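Cytochrome P450 monooxygenase (Rhodococcus sp. ECU0066, PDB 6KBH) probably acts as a self-sufficient P450 monooxygenase, carrying heme, FMN and a [2Fe-2S] cluster on one polypeptide. Local coordinates at residues Thr29-Cys34 with Gly74-Thr79; Leu140-Thr145 with Met253-Arg258; Ala188-Gly193 with Glu197-Leu202; Glu306-Asp311 with Glu409-Leu414; Gln597-Gly602 with Arg625-Ser630. All blocks are in the same frame, centred on the assembly; numbering follows the deposited sequence.

Contact 1. Residues Thr29-Cys34 with Gly74-Thr79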
# COMPACT_ATOMS: atom_id res chain seq x y z
N THR A 29 -39.01 5.13 18.95
CA THR A 29 -38.13 6.04 19.67
C THR A 29 -36.79 5.37 19.93
O THR A 29 -36.74 4.18 20.25
CB THR A 29 -38.76 6.49 20.99
OG1 THR A 29 -38.80 5.37 21.90
CG2 THR A 29 -40.17 7.00 20.76
N SER A 30 -35.72 6.14 19.79
CA SER A 30 -34.39 5.67 20.13
C SER A 30 -34.29 5.46 21.64
O SER A 30 -35.15 5.92 22.39
CB SER A 30 -33.34 6.68 19.65
OG SER A 30 -33.20 7.73 20.59
N PRO A 31 -33.26 4.76 22.11
CA PRO A 31 -33.07 4.64 23.56
C PRO A 31 -32.87 5.98 24.26
O PRO A 31 -32.99 6.04 25.49
CB PRO A 31 -31.82 3.75 23.68
CG PRO A 31 -31.81 2.95 22.43
CD PRO A 31 -32.34 3.88 21.37
N THR A 32 -32.57 7.04 23.52
CA THR A 32 -32.44 8.38 24.09
C THR A 32 -33.76 9.15 24.10
O THR A 32 -33.75 10.36 24.34
CB THR A 32 -31.39 9.18 23.32
OG1 THR A 32 -31.67 9.13 21.92
CG2 THR A 32 -29.99 8.63 23.58
N GLY A 33 -34.88 8.48 23.84
CA GLY A 33 -36.17 9.14 23.81
C GLY A 33 -36.44 9.98 22.58
O GLY A 33 -37.52 10.58 22.49
N CYS A 34 -35.50 10.05 21.63
CA CYS A 34 -35.73 10.80 20.41
C CYS A 34 -36.54 9.97 19.42
O CYS A 34 -36.44 8.74 19.40
CB CYS A 34 -34.41 11.20 19.78
SG CYS A 34 -33.46 12.42 20.72
N GLY A 74 -30.15 -3.93 17.03
CA GLY A 74 -30.08 -3.17 18.26
C GLY A 74 -29.09 -2.03 18.31
O GLY A 74 -28.86 -1.49 19.40
N TYR A 75 -28.51 -1.63 17.18
CA TYR A 75 -27.36 -0.72 17.20
C TYR A 75 -27.70 0.64 16.61
O TYR A 75 -28.70 0.82 15.91
CB TYR A 75 -26.17 -1.29 16.42
CG TYR A 75 -25.57 -2.60 16.91
CD1 TYR A 75 -26.24 -3.42 17.81
CD2 TYR A 75 -24.32 -2.99 16.46
CE1 TYR A 75 -25.67 -4.61 18.24
CE2 TYR A 75 -23.75 -4.16 16.89
CZ TYR A 75 -24.43 -4.97 17.78
OH TYR A 75 -23.84 -6.15 18.20
N TRP A 76 -26.81 1.59 16.89
CA TRP A 76 -26.75 2.85 16.18
C TRP A 76 -25.85 2.67 14.95
O TRP A 76 -24.81 2.01 15.03
CB TRP A 76 -26.19 3.94 17.09
CG TRP A 76 -26.99 4.09 18.34
CD1 TRP A 76 -27.03 3.23 19.40
CD2 TRP A 76 -27.87 5.17 18.68
NE1 TRP A 76 -27.88 3.70 20.37
CE2 TRP A 76 -28.41 4.89 19.95
CE3 TRP A 76 -28.25 6.35 18.02
CZ2 TRP A 76 -29.31 5.75 20.58
CZ3 TRP A 76 -29.14 7.20 18.65
CH2 TRP A 76 -29.66 6.89 19.92
N VAL A 77 -26.27 3.24 13.83
CA VAL A 77 -25.61 3.04 12.54
C VAL A 77 -24.83 4.29 12.19
O VAL A 77 -25.35 5.41 12.28
CB VAL A 77 -26.62 2.68 11.44
CG1 VAL A 77 -25.90 2.32 10.15
CG2 VAL A 77 -27.51 1.55 11.89
N VAL A 78 -23.58 4.11 11.77
CA VAL A 78 -22.68 5.20 11.41
C VAL A 78 -22.22 4.98 9.98
O VAL A 78 -21.75 3.89 9.62
CB VAL A 78 -21.48 5.28 12.38
CG1 VAL A 78 -20.57 6.45 11.99
CG2 VAL A 78 -21.98 5.44 13.80
N THR A 79 -22.34 6.02 9.17
CA THR A 79 -22.42 5.86 7.74
C THR A 79 -21.33 6.58 6.95
O THR A 79 -20.89 6.04 5.94
CB THR A 79 -23.82 6.31 7.28
OG1 THR A 79 -24.76 5.26 7.57
CG2 THR A 79 -23.89 6.65 5.84
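W76 meets the turn of 29-34 with the outer end of its six-membered ring. Atoms CZ2 and CH2 do the touching. S30, P31 and T32 gather round them. The P31 and W76 side chains approach from opposite directions, and CD of P31 meets the indole obliquely, neither over its face nor at its edge. That CD lies 3.6 Å from W76 CZ2, an apolar contact. T32 reaches the ring at its edge. Its OG1 is 3.6 Å from W76 CH2 and lies near the indole plane. S30 adds its CB, 3.7 Å from the same W76 CH2.

The bond to CB of W76 does not aim at the turn. The ring gets there because CG stands beside the backbone N, anti to the carbonyl carbon (chi1 -56°). The facing piece is a type I beta turn from S30 to G33. It is closed by the bond from G33 N to S30 O, 3.0 Å. S30 OG and T32 OG1 are hydrogen-bonded, either as donor, but the modelled spacing is too short to be exact.

W76 belongs to strand 76-78 of the mixed sheet of the P450 part. Its backbone pairs with K352 and L354. The ring of Y69, on the neighbouring strand 67-69, meets the indole and also touches S30 and P31. The contact thus lays the N-terminal loop against this sheet.

The contact is mainly van der Waals. The hydroxyl of T32 meets a C-H edge of the indole, so shape more than polar bonding sets the fit.

Contact 2. Residues Leu140-Thr145 with Met253-Arg258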
# COMPACT_ATOMS: atom_id res chain seq x y z
N LEU A 140 3.32 -9.65 18.77
CA LEU A 140 2.99 -10.63 17.75
C LEU A 140 2.96 -10.04 16.34
O LEU A 140 2.49 -10.71 15.42
CB LEU A 140 1.64 -11.29 18.07
CG LEU A 140 1.59 -12.05 19.40
CD1 LEU A 140 0.15 -12.39 19.78
CD2 LEU A 140 2.44 -13.30 19.34
N MET A 141 3.46 -8.82 16.16
CA MET A 141 3.28 -8.12 14.89
C MET A 141 4.23 -8.63 13.81
O MET A 141 3.81 -8.81 12.66
CB MET A 141 3.48 -6.62 15.08
CG MET A 141 3.46 -5.84 13.78
SD MET A 141 1.89 -5.95 12.90
CE MET A 141 0.87 -4.85 13.88
N GLU A 142 5.49 -8.87 14.16
CA GLU A 142 6.55 -9.05 13.17
C GLU A 142 6.23 -10.03 12.04
O GLU A 142 6.52 -9.69 10.88
CB GLU A 142 7.85 -9.47 13.87
CG GLU A 142 9.03 -9.65 12.93
CD GLU A 142 10.33 -9.95 13.65
OE1 GLU A 142 10.34 -9.91 14.90
OE2 GLU A 142 11.34 -10.23 12.97
N PRO A 143 5.67 -11.22 12.27
CA PRO A 143 5.39 -12.12 11.14
C PRO A 143 4.43 -11.55 10.12
O PRO A 143 4.40 -12.03 8.98
CB PRO A 143 4.81 -13.38 11.81
CG PRO A 143 5.24 -13.30 13.23
CD PRO A 143 5.30 -11.85 13.56
N PHE A 144 3.64 -10.53 10.48
CA PHE A 144 2.70 -9.93 9.54
C PHE A 144 3.33 -8.89 8.63
O PHE A 144 2.72 -8.53 7.62
CB PHE A 144 1.54 -9.29 10.31
CG PHE A 144 0.62 -10.28 10.96
CD1 PHE A 144 -0.26 -11.02 10.20
CD2 PHE A 144 0.65 -10.47 12.33
CE1 PHE A 144 -1.10 -11.94 10.79
CE2 PHE A 144 -0.19 -11.38 12.93
CZ PHE A 144 -1.06 -12.12 12.16
N THR A 145 4.53 -8.40 8.96
CA THR A 145 5.15 -7.36 8.17
C THR A 145 5.48 -7.87 6.77
O THR A 145 5.70 -9.07 6.58
CB THR A 145 6.42 -6.85 8.85
OG1 THR A 145 7.40 -7.90 8.87
CG2 THR A 145 6.12 -6.42 10.28
N MET A 253 2.57 -19.31 15.00
CA MET A 253 2.50 -19.99 16.29
C MET A 253 3.87 -20.30 16.88
O MET A 253 4.07 -20.02 18.07
CB MET A 253 1.65 -21.26 16.15
CG MET A 253 0.21 -21.00 15.74
SD MET A 253 -0.56 -19.78 16.82
CE MET A 253 -0.45 -20.62 18.40
N PRO A 254 4.84 -20.86 16.14
CA PRO A 254 6.18 -21.01 16.72
C PRO A 254 6.81 -19.68 17.11
O PRO A 254 7.47 -19.58 18.14
CB PRO A 254 6.97 -21.72 15.62
CG PRO A 254 6.21 -21.47 14.37
CD PRO A 254 4.78 -21.45 14.79
N PHE A 255 6.61 -18.64 16.29
CA PHE A 255 6.98 -17.29 16.70
C PHE A 255 6.29 -16.91 18.01
O PHE A 255 6.90 -16.26 18.87
CB PHE A 255 6.65 -16.31 15.57
CG PHE A 255 7.07 -14.88 15.82
CD1 PHE A 255 6.49 -14.10 16.82
CD2 PHE A 255 8.03 -14.29 15.02
CE1 PHE A 255 6.88 -12.79 17.02
CE2 PHE A 255 8.42 -12.97 15.21
CZ PHE A 255 7.84 -12.23 16.22
N GLY A 256 5.04 -17.32 18.18
CA GLY A 256 4.35 -17.03 19.42
C GLY A 256 4.93 -17.76 20.62
O GLY A 256 4.83 -17.28 21.75
N ILE A 257 5.53 -18.93 20.40
CA ILE A 257 6.08 -19.69 21.51
C ILE A 257 7.32 -19.01 22.07
O ILE A 257 7.53 -18.99 23.29
CB ILE A 257 6.39 -21.14 21.07
CG1 ILE A 257 5.15 -21.78 20.45
CG2 ILE A 257 6.87 -21.96 22.25
CD1 ILE A 257 5.43 -23.06 19.71
N ARG A 258 8.16 -18.43 21.20
CA ARG A 258 9.38 -17.80 21.68
C ARG A 258 9.09 -16.53 22.47
O ARG A 258 9.83 -16.22 23.41
CB ARG A 258 10.30 -17.49 20.50
CG ARG A 258 10.23 -18.53 19.41
CD ARG A 258 11.23 -18.29 18.30
NE ARG A 258 11.01 -19.23 17.22
CZ ARG A 258 10.55 -18.89 16.01
NH1 ARG A 258 10.29 -17.62 15.74
NH2 ARG A 258 10.36 -19.82 15.09
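L140 reaches G256 with one methyl, CD2 lying 4.2 Å from G256 CA. This is the P450 fold. Segment 140-145 follows helix 133-139, which carries the heme-binding residues H133 and R137 and probably corresponds to the C helix. Helix 252-262 probably corresponds to the H helix. L140 also packs on Y271 and M275 of helix 269-281, and its carbonyl accepts a bond from W252 NE1.

E142 comes next. Its extended side chain crosses F255 at about a right angle. CB is 3.6 Å from F255 CZ. The carboxylate stands at the ring edge, its plane 82° from that of the ring.

P143 follows and covers one face of F255. Its CG is 3.6 Å from the ring centroid, only 17° off the ring normal, a CH-pi contact. F255 points at this segment with CG anti to the backbone N (chi1 -176°), which extends the ring to P143. With an alanine in place of F255, P143 CG would probably lose its aromatic face and a gap would open beside the helix.

F144 takes no part in the contact with 253-258. It touches the heme, and its ring meets W252 edge-to-face.

T145 ends the segment at the N-cap of helix 146-149, its OG1 also bonded to A148 N. The carbonyl of E142 accepts both T145 N and T145 OG1. The hydroxyl bond is 2.8 Å from T145 OG1 to E142 O and lies in the carbonyl plane.

Contact 3. Residues Ala188-Gly193 with Glu197-Leu202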
# COMPACT_ATOMS: atom_id res chain seq x y z
N ALA A 188 -3.32 -19.83 5.41
CA ALA A 188 -3.42 -19.43 6.81
C ALA A 188 -2.81 -20.50 7.71
O ALA A 188 -2.04 -20.19 8.62
CB ALA A 188 -4.87 -19.17 7.19
N LEU A 189 -3.11 -21.77 7.43
CA LEU A 189 -2.47 -22.84 8.18
C LEU A 189 -0.95 -22.80 8.01
O LEU A 189 -0.21 -22.95 8.99
CB LEU A 189 -3.04 -24.19 7.75
CG LEU A 189 -4.50 -24.36 8.17
CD1 LEU A 189 -5.12 -25.55 7.47
CD2 LEU A 189 -4.62 -24.50 9.68
N HIS A 190 -0.48 -22.55 6.79
CA HIS A 190 0.96 -22.45 6.57
C HIS A 190 1.55 -21.21 7.22
O HIS A 190 2.67 -21.25 7.74
CB HIS A 190 1.27 -22.47 5.07
CG HIS A 190 1.30 -23.85 4.47
ND1 HIS A 190 2.20 -24.81 4.87
CD2 HIS A 190 0.55 -24.41 3.50
CE1 HIS A 190 2.00 -25.92 4.17
NE2 HIS A 190 1.01 -25.70 3.33
N PHE A 191 0.81 -20.09 7.20
CA PHE A 191 1.28 -18.90 7.90
C PHE A 191 1.40 -19.14 9.40
O PHE A 191 2.28 -18.58 10.06
CB PHE A 191 0.33 -17.72 7.64
CG PHE A 191 0.65 -16.50 8.45
CD1 PHE A 191 1.65 -15.63 8.06
CD2 PHE A 191 -0.05 -16.21 9.61
CE1 PHE A 191 1.95 -14.50 8.81
CE2 PHE A 191 0.24 -15.09 10.36
CZ PHE A 191 1.25 -14.24 9.96
N LEU A 192 0.52 -19.98 9.95
CA LEU A 192 0.50 -20.23 11.38
C LEU A 192 1.62 -21.15 11.82
O LEU A 192 2.04 -21.12 12.98
CB LEU A 192 -0.87 -20.81 11.77
CG LEU A 192 -2.09 -19.89 11.97
CD1 LEU A 192 -2.21 -19.44 13.42
CD2 LEU A 192 -2.14 -18.69 11.04
N GLY A 193 2.13 -21.97 10.91
CA GLY A 193 3.22 -22.88 11.20
C GLY A 193 2.82 -24.29 11.59
O GLY A 193 3.64 -24.99 12.19
N GLU A 197 1.04 -32.61 8.06
CA GLU A 197 0.36 -33.77 8.60
C GLU A 197 -0.98 -33.39 9.24
O GLU A 197 -2.00 -34.06 9.02
CB GLU A 197 1.25 -34.45 9.64
CG GLU A 197 2.73 -34.52 9.26
CD GLU A 197 3.65 -34.33 10.45
OE1 GLU A 197 3.27 -34.72 11.58
OE2 GLU A 197 4.75 -33.77 10.27
N ASP A 198 -0.99 -32.30 10.00
CA ASP A 198 -2.11 -31.93 10.85
C ASP A 198 -3.11 -31.00 10.17
O ASP A 198 -4.11 -30.63 10.79
CB ASP A 198 -1.59 -31.25 12.12
CG ASP A 198 -0.83 -32.20 13.02
OD1 ASP A 198 -1.43 -33.20 13.47
OD2 ASP A 198 0.37 -31.96 13.27
N MET A 199 -2.87 -30.62 8.92
CA MET A 199 -3.66 -29.55 8.34
C MET A 199 -5.03 -30.04 7.89
O MET A 199 -6.05 -29.40 8.19
CB MET A 199 -2.91 -28.91 7.18
CG MET A 199 -1.62 -28.21 7.62
SD MET A 199 -1.07 -26.95 6.45
CE MET A 199 -0.88 -27.94 4.98
N ASP A 200 -5.08 -31.20 7.23
CA ASP A 200 -6.33 -31.62 6.59
C ASP A 200 -7.48 -31.78 7.58
O ASP A 200 -8.64 -31.61 7.19
CB ASP A 200 -6.14 -32.91 5.81
CG ASP A 200 -5.55 -32.66 4.44
OD1 ASP A 200 -5.54 -31.49 4.01
OD2 ASP A 200 -5.09 -33.63 3.80
N THR A 201 -7.22 -32.11 8.85
CA THR A 201 -8.37 -32.17 9.75
C THR A 201 -8.77 -30.78 10.22
O THR A 201 -9.96 -30.46 10.27
CB THR A 201 -8.12 -33.08 10.96
OG1 THR A 201 -7.80 -34.39 10.50
CG2 THR A 201 -9.42 -33.19 11.80
N LEU A 202 -7.79 -29.94 10.55
CA LEU A 202 -8.13 -28.59 10.99
C LEU A 202 -9.00 -27.89 9.96
O LEU A 202 -9.85 -27.08 10.32
CB LEU A 202 -6.87 -27.77 11.26
CG LEU A 202 -5.99 -28.16 12.46
CD1 LEU A 202 -4.80 -27.21 12.59
CD2 LEU A 202 -6.81 -28.19 13.74
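M199 and H190 cross at about a right angle, sulfur over ring. M199 SD sits above the middle of the imidazole, 4.0 Å from the ring centroid and 12° off its normal. This is a Met-aromatic contact. The methyl CE of M199 lies on the same face, past the rim, 3.4 Å from H190 NE2. The thioether is bent at its last torsion (chi3 -58°), which turns CE from SD back toward the ring.

L189 lies alongside M199, and the two side chains run past each other in opposite directions. L189 CB is 3.6 Å from M199 SD, so the sulfur is shared between leucine and histidine. The other end of L189 meets L202 obliquely, methyl to methyl, with CD2 4.0 Å from L202 CD1.

Replacing H190 with alanine would probably leave M199 SD without the ring it lies over and its methyl CE free to turn. H190 also packs against M155, R158 and L159 of helix 153-164, so three helices meet here. Helix 219-242 lies against L202 through F232.

G193, with positive phi, is the first residue after helix 183-192. Helices 183-192 and 199-204, joined by this short corner, probably correspond to the E helix and the start of the F helix of the P450 fold.

Contact 4. Residues Glu306-Asp311 with Glu409-Leu414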
# COMPACT_ATOMS: atom_id res chain seq x y z
N GLU A 306 -9.58 -6.77 -18.98
CA GLU A 306 -8.59 -6.98 -20.04
C GLU A 306 -7.37 -6.09 -19.86
O GLU A 306 -6.27 -6.45 -20.31
CB GLU A 306 -9.23 -6.73 -21.40
CG GLU A 306 -9.92 -7.94 -22.00
CD GLU A 306 -10.90 -7.56 -23.09
OE1 GLU A 306 -10.66 -6.54 -23.77
OE2 GLU A 306 -11.92 -8.27 -23.27
N GLU A 307 -7.53 -4.94 -19.20
CA GLU A 307 -6.38 -4.09 -18.90
C GLU A 307 -5.40 -4.82 -17.99
O GLU A 307 -4.19 -4.81 -18.23
CB GLU A 307 -6.85 -2.78 -18.27
CG GLU A 307 -7.13 -1.69 -19.28
CD GLU A 307 -7.34 -0.34 -18.62
OE1 GLU A 307 -7.62 -0.31 -17.40
OE2 GLU A 307 -7.22 0.69 -19.31
N ILE A 308 -5.91 -5.44 -16.92
CA ILE A 308 -5.06 -6.24 -16.05
C ILE A 308 -4.41 -7.37 -16.83
O ILE A 308 -3.26 -7.74 -16.58
CB ILE A 308 -5.88 -6.77 -14.85
CG1 ILE A 308 -6.34 -5.61 -13.96
CG2 ILE A 308 -5.06 -7.75 -14.04
CD1 ILE A 308 -7.17 -6.06 -12.78
N CYS A 309 -5.14 -7.93 -17.80
CA CYS A 309 -4.58 -9.00 -18.63
C CYS A 309 -3.43 -8.50 -19.49
O CYS A 309 -2.51 -9.27 -19.80
CB CYS A 309 -5.67 -9.61 -19.49
SG CYS A 309 -7.03 -10.36 -18.55
N ALA A 310 -3.46 -7.23 -19.90
CA ALA A 310 -2.39 -6.66 -20.70
C ALA A 310 -1.08 -6.67 -19.92
O ALA A 310 -0.14 -7.39 -20.29
CB ALA A 310 -2.73 -5.24 -21.15
N ASP A 311 -1.02 -5.91 -18.84
CA ASP A 311 0.14 -5.91 -17.95
C ASP A 311 -0.35 -6.11 -16.52
O ASP A 311 -1.30 -5.44 -16.09
CB ASP A 311 0.95 -4.61 -18.06
CG ASP A 311 0.11 -3.38 -17.79
OD1 ASP A 311 -1.10 -3.41 -18.09
OD2 ASP A 311 0.65 -2.38 -17.25
N GLU A 409 -2.51 -15.05 -11.58
CA GLU A 409 -2.60 -16.32 -12.29
C GLU A 409 -3.86 -16.39 -13.15
O GLU A 409 -3.81 -16.87 -14.29
CB GLU A 409 -2.56 -17.49 -11.32
CG GLU A 409 -2.41 -18.81 -12.07
CD GLU A 409 -2.08 -19.98 -11.18
OE1 GLU A 409 -2.18 -19.86 -9.95
OE2 GLU A 409 -1.69 -21.04 -11.74
N LEU A 410 -5.00 -15.94 -12.62
CA LEU A 410 -6.24 -16.04 -13.39
C LEU A 410 -6.28 -15.03 -14.53
O LEU A 410 -6.98 -15.26 -15.53
CB LEU A 410 -7.45 -15.87 -12.47
CG LEU A 410 -7.48 -16.80 -11.25
CD1 LEU A 410 -8.61 -16.41 -10.33
CD2 LEU A 410 -7.60 -18.26 -11.67
N THR A 411 -5.56 -13.92 -14.41
CA THR A 411 -5.43 -13.01 -15.55
C THR A 411 -4.35 -13.47 -16.52
O THR A 411 -4.43 -13.18 -17.72
CB THR A 411 -5.13 -11.59 -15.08
OG1 THR A 411 -3.84 -11.56 -14.44
CG2 THR A 411 -6.21 -11.11 -14.13
N ARG A 412 -3.33 -14.18 -16.02
CA ARG A 412 -2.32 -14.74 -16.91
C ARG A 412 -2.90 -15.86 -17.75
O ARG A 412 -2.94 -15.79 -18.98
CB ARG A 412 -1.13 -15.25 -16.10
CG ARG A 412 -0.24 -14.16 -15.54
CD ARG A 412 0.88 -13.80 -16.49
NE ARG A 412 1.88 -12.98 -15.83
CZ ARG A 412 2.76 -13.44 -14.95
NH1 ARG A 412 2.77 -14.72 -14.61
NH2 ARG A 412 3.64 -12.61 -14.40
N ARG A 413 -3.39 -16.91 -17.09
CA ARG A 413 -3.73 -18.14 -17.79
C ARG A 413 -5.08 -18.05 -18.51
O ARG A 413 -5.21 -18.52 -19.64
CB ARG A 413 -3.72 -19.32 -16.81
CG ARG A 413 -2.33 -19.60 -16.25
CD ARG A 413 -2.35 -20.57 -15.08
NE ARG A 413 -2.69 -21.93 -15.47
CZ ARG A 413 -2.61 -22.98 -14.67
NH1 ARG A 413 -2.17 -22.83 -13.42
NH2 ARG A 413 -2.94 -24.18 -15.11
N LEU A 414 -6.09 -17.44 -17.88
CA LEU A 414 -7.45 -17.42 -18.41
C LEU A 414 -7.97 -16.00 -18.60
O LEU A 414 -8.95 -15.60 -17.96
CB LEU A 414 -8.40 -18.21 -17.51
CG LEU A 414 -7.92 -19.54 -16.92
CD1 LEU A 414 -9.07 -20.29 -16.29
CD2 LEU A 414 -7.29 -20.37 -18.00
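T411 OG1 is hydrogen-bonded to two backbone carbonyls, L407 O and E408 O, one turn back in its own helix. The hydroxyl stands between the backbone N and the carbonyl carbon (chi1 65°), which turns it back to those oxygens. Its polar needs are thus met within helix 396-413, and the rest of the side chain faces the other helix. In the P450 fold helix 396-413 probably corresponds to the L helix, which follows the heme ligand C393. Helix 302-310 probably corresponds to the J helix.

The two helices come close at T411. The CA atoms of C309 and T411 are 5.1 Å apart. Both have small side chains, which is consistent with this approach. I308 crosses T411 obliquely and offers its branch methyl, with CG2 3.6 Å from T411 CG2. I308 is backed by L298 of helix 284-300 and by I315 and A318 of helix 315-325.

Helix 396-413 also has a charged side. E409 and R413 form a salt bridge one turn apart, R413 NH1 lying 2.5 Å from E409 OE2. The oxygen is met on its anti side, 26° out of the carboxylate plane, yet it lies nearly in the guanidinium plane. E409 OE2 is shared by R413 and R161 of helix 153-164, whose like charges lie close. The acids E409 and E450, the latter a second partner of R413, probably offset them.

Back at the helix interface, C309 lies against the backbone of T411. Its SG is 3.9 Å from T411 O and 4.1 Å from T411 CB.

Contact 5. Residues Gln597-Gly602 with Arg625-Ser630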
# COMPACT_ATOMS: atom_id res chain seq x y z
N GLN A 597 15.22 25.98 -21.60
CA GLN A 597 14.23 26.92 -21.07
C GLN A 597 14.71 28.36 -21.21
O GLN A 597 13.96 29.24 -21.62
CB GLN A 597 13.92 26.63 -19.60
CG GLN A 597 13.50 25.22 -19.25
CD GLN A 597 12.27 25.19 -18.34
OE1 GLN A 597 11.14 25.35 -18.81
NE2 GLN A 597 12.49 25.05 -17.04
N VAL A 598 15.98 28.60 -20.88
CA VAL A 598 16.50 29.96 -20.84
C VAL A 598 16.69 30.52 -22.24
O VAL A 598 16.54 31.73 -22.45
CB VAL A 598 17.80 30.01 -20.02
CG1 VAL A 598 18.35 31.42 -19.98
CG2 VAL A 598 17.55 29.51 -18.61
N LYS A 599 17.02 29.68 -23.22
CA LYS A 599 17.10 30.18 -24.58
C LYS A 599 15.72 30.57 -25.09
O LYS A 599 15.60 31.48 -25.92
CB LYS A 599 17.77 29.15 -25.50
CG LYS A 599 16.85 28.23 -26.30
CD LYS A 599 17.55 27.83 -27.59
CE LYS A 599 16.77 26.83 -28.41
NZ LYS A 599 17.47 26.56 -29.69
N ALA A 600 14.70 29.87 -24.62
CA ALA A 600 13.33 30.17 -24.95
C ALA A 600 12.90 31.45 -24.34
O ALA A 600 12.20 32.25 -24.95
CB ALA A 600 12.43 29.08 -24.45
N ALA A 601 13.31 31.65 -23.10
CA ALA A 601 12.91 32.86 -22.44
C ALA A 601 13.48 33.99 -23.19
O ALA A 601 12.78 34.90 -23.57
CB ALA A 601 13.47 32.90 -21.06
N GLY A 602 14.76 33.86 -23.46
CA GLY A 602 15.56 34.87 -24.06
C GLY A 602 16.17 35.45 -22.84
O GLY A 602 15.66 36.39 -22.30
N ARG A 625 25.01 22.55 -31.92
CA ARG A 625 23.97 23.08 -32.79
C ARG A 625 23.18 24.19 -32.10
O ARG A 625 22.74 25.14 -32.75
CB ARG A 625 23.04 21.94 -33.22
CG ARG A 625 21.67 22.35 -33.73
CD ARG A 625 20.59 21.43 -33.15
NE ARG A 625 20.17 21.85 -31.81
CZ ARG A 625 19.41 21.12 -31.00
NH1 ARG A 625 18.98 19.93 -31.38
NH2 ARG A 625 19.08 21.59 -29.81
N ASP A 626 23.00 24.08 -30.78
CA ASP A 626 22.33 25.10 -29.98
C ASP A 626 23.19 25.39 -28.76
O ASP A 626 23.88 24.50 -28.25
CB ASP A 626 20.93 24.64 -29.55
CG ASP A 626 19.87 24.95 -30.58
OD1 ASP A 626 19.64 26.15 -30.85
OD2 ASP A 626 19.28 24.00 -31.14
N HIS A 627 23.15 26.64 -28.30
CA HIS A 627 23.98 27.13 -27.21
C HIS A 627 25.47 27.09 -27.55
O HIS A 627 26.31 27.24 -26.66
CB HIS A 627 23.75 26.35 -25.90
CG HIS A 627 22.32 25.96 -25.68
ND1 HIS A 627 21.31 26.88 -25.47
CD2 HIS A 627 21.72 24.75 -25.63
CE1 HIS A 627 20.16 26.26 -25.31
NE2 HIS A 627 20.38 24.96 -25.40
N GLY A 628 25.81 26.88 -28.83
CA GLY A 628 27.21 26.78 -29.21
C GLY A 628 27.96 28.08 -29.02
O GLY A 628 29.12 28.08 -28.59
N GLU A 629 27.32 29.21 -29.34
CA GLU A 629 27.88 30.51 -29.00
C GLU A 629 28.12 30.64 -27.50
O GLU A 629 28.98 31.43 -27.08
CB GLU A 629 26.93 31.61 -29.48
CG GLU A 629 25.45 31.30 -29.24
CD GLU A 629 24.79 30.63 -30.43
OE1 GLU A 629 25.51 30.29 -31.39
OE2 GLU A 629 23.56 30.43 -30.40
N SER A 630 27.40 29.86 -26.69
CA SER A 630 27.40 30.02 -25.24
C SER A 630 28.06 28.89 -24.46
O SER A 630 28.22 29.02 -23.25
CB SER A 630 25.96 30.17 -24.73
OG SER A 630 25.28 31.25 -25.36
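The H627 ring takes K599 at its edge, near the ring plane. Its CE1 lies 3.8 Å from K599 CB. D626 CB lies over one face, 4.0 Å above the plane and toward the rim. The Y605 ring also meets the imidazole, the planes at about 80°.

The setting is the parallel sheet of the NAD_Ferredoxin-clan domain, a Rossmann-like arrangement. Helix 588-601 is the crossover of a beta-alpha-beta unit between strands 578-584 and 605-611. The loop 626-630 leads from helix 620-625 into the outermost strand 631-635. The contact ties that loop to the crossover helix.

H627 NE2 is hydrogen-bonded to D596 OD1 of helix 588-601, which would hold the ring in its turn. K599 then runs past CE1. Its chain is extended beyond CG, and this carries the ammonium on to D626. K599 and D626 cross at about a right angle.

D626 bridges two cations in a salt-bridge network. R625 NE lies against OD2 in a bent, too-short and so doubtful bond. The shared carboxylate probably offsets the like charges of K599 and R625. Across the contact, K599 NZ to D626 OD1 is modelled at 2.5 Å, too short to be exact at this resolution.

In the fold
Contacts 2 and 3 belong together. Their centres are 16 Å apart, and along the chain contact 3 is nested inside the loop closed by contact 2. They touch through M253 N and L192 O, 2.8 Å apart, a probable hydrogen bond, and through the rings of F191 and F144, which leads on to the heme. The side chain of L140 is about 8 Å from the heme. Contact 1 is farther off: the W76 side chain is about 10 Å from that of the heme-binding R334. Contact 4 lies away from the annotated sites, its centre 30 Å from that of contact 3. Contact 5 is in the reductase part, with its centre 48 Å from that of contact 4.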